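Local coordinates for putative acyl-[acyl-carrier-protein] desaturase DesA2 (Mycobacterium tuberculosis, PDB 1ZA0), which may introduce double bonds into acyl chains carried on acyl carrier protein, as a di-iron desaturase of mycobacterial fatty acid biosynthesis, at residues V153-Y158 / E194-L199; N168-I173 / G180-I185. All coordinates share one frame; numbering follows the deposited sequence. Where two conformers were deposited one is given.

Contacts 1 and 2 join the same two helices, 148-172 and 176-206, which run antiparallel as a hairpin. Contact 2 (168-173 with 180-185) lies near the turn, its segments separated by 6 residues, whereas contact 1 (153-158 with 194-199) lies further along both helices, with 35 residues between its segments. Their centres are about 21 Å apart, on opposite sides of the chain's centre. Of the four manganese ligands, Glu159, Glu189 and His192 fall in sequence between the two contacts; the fourth, Glu107, comes from helix 95-121. The bound manganese is about 6 Å from the side chain of Met155 in contact 1 and about 12 Å from that of Ile182 in contact 2.

Contact 1: residues V153-Y158 / E194-L199; sequences VYMAFY and EFFANL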
# COMPACT_ATOMS: atom_id res chain seq x y z
N VAL A 153 8.28 12.61 -0.31
CA VAL A 153 7.63 12.72 0.98
C VAL A 153 6.24 12.02 0.91
O VAL A 153 5.91 11.26 1.78
CB VAL A 153 7.46 14.18 1.38
CG1 VAL A 153 6.50 14.34 2.57
CG2 VAL A 153 8.90 14.79 1.71
N TYR A 154 5.47 12.33 -0.14
CA TYR A 154 4.18 11.70 -0.37
C TYR A 154 4.31 10.17 -0.37
O TYR A 154 3.56 9.51 0.30
CB TYR A 154 3.55 12.19 -1.68
CG TYR A 154 2.28 11.44 -2.02
CD1 TYR A 154 1.05 11.77 -1.40
CD2 TYR A 154 2.32 10.37 -2.87
CE1 TYR A 154 -0.13 11.03 -1.71
CE2 TYR A 154 1.16 9.66 -3.18
CZ TYR A 154 -0.03 9.98 -2.59
OH TYR A 154 -1.14 9.22 -2.94
N MET A 155 5.24 9.62 -1.15
CA MET A 155 5.43 8.22 -1.24
C MET A 155 5.84 7.57 0.09
O MET A 155 5.38 6.47 0.40
CB MET A 155 6.45 7.87 -2.30
CG MET A 155 6.01 8.14 -3.72
SD MET A 155 4.45 7.34 -4.17
CE MET A 155 5.01 5.59 -4.00
N ALA A 156 6.61 8.28 0.92
CA ALA A 156 6.98 7.71 2.19
C ALA A 156 5.77 7.53 3.09
O ALA A 156 5.62 6.47 3.76
CB ALA A 156 8.09 8.60 2.89
N PHE A 157 4.91 8.54 3.13
CA PHE A 157 3.74 8.45 3.95
C PHE A 157 2.75 7.40 3.40
O PHE A 157 2.08 6.73 4.15
CB PHE A 157 3.03 9.78 3.98
CG PHE A 157 3.55 10.72 5.00
CD1 PHE A 157 3.30 10.50 6.33
CD2 PHE A 157 4.25 11.88 4.61
CE1 PHE A 157 3.76 11.38 7.30
CE2 PHE A 157 4.72 12.80 5.60
CZ PHE A 157 4.49 12.53 6.93
N TYR A 158 2.60 7.39 2.09
CA TYR A 158 1.63 6.56 1.41
C TYR A 158 2.02 5.07 1.56
O TYR A 158 1.17 4.25 1.89
CB TYR A 158 1.52 6.97 -0.08
CG TYR A 158 0.54 6.11 -0.88
CD1 TYR A 158 -0.82 6.38 -0.83
CD2 TYR A 158 0.98 5.04 -1.65
CE1 TYR A 158 -1.74 5.61 -1.54
CE2 TYR A 158 0.05 4.25 -2.37
CZ TYR A 158 -1.31 4.54 -2.29
OH TYR A 158 -2.28 3.82 -2.99
N GLU A 194 10.68 2.06 3.69
CA GLU A 194 12.04 2.20 4.22
C GLU A 194 12.85 2.91 3.10
O GLU A 194 13.58 3.85 3.33
CB GLU A 194 12.65 0.82 4.50
CG GLU A 194 14.13 0.75 4.90
CD GLU A 194 14.58 -0.65 5.20
OE1 GLU A 194 13.77 -1.58 4.94
OE2 GLU A 194 15.71 -0.89 5.72
N PHE A 195 12.68 2.43 1.89
CA PHE A 195 13.37 2.98 0.72
C PHE A 195 13.02 4.42 0.49
O PHE A 195 13.93 5.28 0.50
CB PHE A 195 13.07 2.13 -0.53
CG PHE A 195 14.13 2.21 -1.63
CD1 PHE A 195 14.74 1.07 -2.10
CD2 PHE A 195 14.45 3.41 -2.21
CE1 PHE A 195 15.67 1.13 -3.15
CE2 PHE A 195 15.41 3.48 -3.24
CZ PHE A 195 16.02 2.34 -3.69
N PHE A 196 11.73 4.75 0.35
CA PHE A 196 11.36 6.15 0.16
C PHE A 196 11.73 7.00 1.35
O PHE A 196 12.16 8.17 1.21
CB PHE A 196 9.88 6.35 -0.19
CG PHE A 196 9.53 5.85 -1.58
CD1 PHE A 196 10.04 6.49 -2.71
CD2 PHE A 196 8.74 4.73 -1.74
CE1 PHE A 196 9.73 6.02 -3.99
CE2 PHE A 196 8.42 4.26 -3.02
CZ PHE A 196 8.95 4.90 -4.13
N ALA A 197 11.53 6.47 2.54
CA ALA A 197 11.82 7.27 3.72
C ALA A 197 13.33 7.57 3.83
O ALA A 197 13.72 8.59 4.36
CB ALA A 197 11.34 6.57 4.97
N ASN A 198 14.18 6.64 3.40
CA ASN A 198 15.61 6.89 3.47
C ASN A 198 15.99 8.05 2.48
O ASN A 198 16.87 8.87 2.78
CB ASN A 198 16.41 5.59 3.17
CG ASN A 198 16.38 4.61 4.32
OD1 ASN A 198 16.01 5.02 5.46
ND2 ASN A 198 16.79 3.30 4.07
N LEU A 199 15.28 8.14 1.35
CA LEU A 199 15.55 9.18 0.35
C LEU A 199 15.15 10.50 0.95
O LEU A 199 15.84 11.50 0.78
CB LEU A 199 14.83 8.94 -0.96
CG LEU A 199 15.16 7.69 -1.74
CD1 LEU A 199 14.43 7.58 -3.09
CD2 LEU A 199 16.59 7.67 -1.97
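Met155 meets Phe196 over a ring face and not at the edge: its CB stands 3.8 Å from the ring centroid, 12° off the normal, a CH-pi contact made close to the ring centre. From there the methionine chain folds. Its CG lies beside the backbone N (chi1 -69°), and further bends at chi2 and chi3 bring the methyl back to the ring, where Met155 CE comes within 3.8 Å of Phe196 CE2. The sulfur stands further off, 5.3 Å from the ring centroid for Met155 SD, so the Met-aromatic contact is the longer-range part of an approach led by CB and CE. Phe196 CG lies beside its own backbone N, anti to the carbonyl carbon, and the ring presents one face to Met155 while Phe196 CB is left against Ala156.

Beside this pair the contact is made largely by alanines. Ala156 CB is 4.2 Å from Phe196 CB and reaches the neighbouring backbone, 4.0 Å from Ala197 CA. The short side chains let the backbones approach: Ala156 CA and Phe196 CA are 5.1 Å apart, and the segment axes come to 8.1 Å with 144° between their directions. This is antiparallel packing of helices 148-172 and 176-206, part of the four-helix bundle of the ferritin-like desaturases, in which the metal site is carried between the helices. Glu159 and His192, seen here as manganese ligands, are one helical turn from Met155 and Phe196, and the Phe196 side chain lies about 4 Å from that of Glu159. Trp99 and Trp103 of helix 95-121 meet Phe196 edge-to-face, while Trp261 packs on Ala156 and donates from NE1 to the carbonyl oxygen of Ala197.

Contact 2: residues N168-I173 / G180-I185; sequences NLAAQI and GLIDRI
Ile182 faces Leu169, Ala170 and Ile173 across an antiparallel helical hairpin, near the turn that joins helices 148-172 and 176-206 of the desaturase bundle. The two short axes are 8.6 Å apart at closest, their directions differing by 159°, and Ala170 and Ile182 are the residues whose CA atoms lie nearest.

The apolar contacts divide between the branches of Ile182. Its CG2 is anti to the backbone N, and Ile182 CG2 lies against the small Ala170, 3.9 Å from Ala170 CB and as near to Ala170 N. The same CG2 is 3.9 Å from Leu169 CD2, a methyl that also approaches the isoleucine's CD1. The other branch, CG1, lies beside the backbone N (chi1 -57°) and is met by Ile173: Ile173 CD1 is 3.7 Å from Ile182 CG1. Both Leu169 and Ile173 cross the Ile182 side chain at about a right angle, and each touches it with one terminal methyl, CD2 and CD1 respectively. Helix 63-77 packs on Leu169 and Ile173, whereas Leu114 of helix 95-121 meets Ile182, which places this cluster between helices of the bundle.

Polar groups keep to the margin. Asp183 borders the contact with its CB, 4.5 Å from Ala170 CB, while its carboxylate is engaged along its own helix in a salt bridge from OD2 to NE of Arg187. The alanine methyl also rests against the backbone there, Ala170 CB lying 4.0 Å from Asp183 N.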
# COMPACT_ATOMS: atom_id res chain seq x y z
N ASN A 168 -2.47 -4.59 9.73
CA ASN A 168 -3.64 -4.64 10.55
C ASN A 168 -4.59 -5.64 9.92
O ASN A 168 -5.31 -6.37 10.62
CB ASN A 168 -4.33 -3.27 10.71
CG ASN A 168 -3.49 -2.26 11.52
OD1 ASN A 168 -2.47 -2.65 12.16
ND2 ASN A 168 -3.94 -1.00 11.55
N LEU A 169 -4.66 -5.64 8.61
CA LEU A 169 -5.53 -6.59 7.92
C LEU A 169 -5.09 -8.02 8.06
O LEU A 169 -5.90 -8.87 8.40
CB LEU A 169 -5.65 -6.21 6.44
CG LEU A 169 -6.45 -7.13 5.56
CD1 LEU A 169 -7.93 -7.25 5.90
CD2 LEU A 169 -6.25 -6.75 4.07
N ALA A 170 -3.82 -8.31 7.82
CA ALA A 170 -3.27 -9.66 7.94
C ALA A 170 -3.60 -10.23 9.39
O ALA A 170 -4.06 -11.34 9.53
CB ALA A 170 -1.76 -9.62 7.69
N ALA A 171 -3.47 -9.38 10.41
CA ALA A 171 -3.62 -9.78 11.77
C ALA A 171 -5.08 -10.18 12.07
O ALA A 171 -5.29 -10.84 13.04
CB ALA A 171 -3.17 -8.69 12.70
N GLN A 172 -6.05 -9.74 11.27
CA GLN A 172 -7.48 -10.04 11.46
C GLN A 172 -8.00 -11.16 10.58
O GLN A 172 -9.17 -11.54 10.72
CB GLN A 172 -8.35 -8.80 11.26
CG GLN A 172 -8.16 -7.70 12.32
CD GLN A 172 -9.05 -6.50 12.19
OE1 GLN A 172 -10.08 -6.58 11.53
NE2 GLN A 172 -8.66 -5.37 12.80
N ILE A 173 -7.16 -11.68 9.68
CA ILE A 173 -7.57 -12.75 8.73
C ILE A 173 -7.26 -14.14 9.25
O ILE A 173 -6.12 -14.46 9.47
CB ILE A 173 -6.84 -12.59 7.35
CG1 ILE A 173 -7.29 -11.30 6.67
CG2 ILE A 173 -7.08 -13.78 6.46
CD1 ILE A 173 -6.52 -10.98 5.34
N GLY A 180 -1.41 -15.38 4.65
CA GLY A 180 -0.10 -15.48 4.06
C GLY A 180 0.19 -14.46 2.96
O GLY A 180 1.24 -13.82 2.93
N LEU A 181 -0.79 -14.30 2.10
CA LEU A 181 -0.72 -13.35 0.98
C LEU A 181 -0.60 -11.92 1.47
O LEU A 181 0.30 -11.15 1.05
CB LEU A 181 -1.97 -13.52 0.12
CG LEU A 181 -2.00 -12.77 -1.24
CD1 LEU A 181 -3.16 -13.36 -2.04
CD2 LEU A 181 -2.24 -11.34 -1.07
N ILE A 182 -1.52 -11.52 2.36
CA ILE A 182 -1.51 -10.19 2.88
C ILE A 182 -0.24 -9.91 3.72
O ILE A 182 0.30 -8.80 3.68
CB ILE A 182 -2.77 -9.81 3.68
CG1 ILE A 182 -4.05 -9.99 2.83
CG2 ILE A 182 -2.68 -8.38 4.14
CD1 ILE A 182 -4.13 -9.07 1.54
N ASP A 183 0.20 -10.89 4.48
CA ASP A 183 1.46 -10.74 5.21
C ASP A 183 2.66 -10.52 4.24
O ASP A 183 3.54 -9.72 4.55
CB ASP A 183 1.67 -11.99 6.02
CG ASP A 183 2.99 -12.06 6.68
OD1 ASP A 183 3.15 -11.40 7.74
OD2 ASP A 183 3.89 -12.76 6.22
N ARG A 184 2.72 -11.23 3.11
CA ARG A 184 3.78 -10.98 2.10
C ARG A 184 3.73 -9.53 1.62
O ARG A 184 4.77 -8.87 1.53
CB ARG A 184 3.75 -11.95 0.90
CG ARG A 184 4.28 -13.35 1.14
CD ARG A 184 5.82 -13.51 1.39
NE ARG A 184 6.19 -14.93 1.29
CZ ARG A 184 7.40 -15.44 0.98
NH1 ARG A 184 7.53 -16.77 0.92
NH2 ARG A 184 8.45 -14.67 0.73
N ILE A 185 2.54 -9.07 1.27
CA ILE A 185 2.32 -7.70 0.81
C ILE A 185 2.76 -6.67 1.88
O ILE A 185 3.50 -5.67 1.55
CB ILE A 185 0.85 -7.46 0.44
CG1 ILE A 185 0.46 -8.29 -0.79
CG2 ILE A 185 0.58 -5.97 0.17
CD1 ILE A 185 -1.03 -8.07 -1.21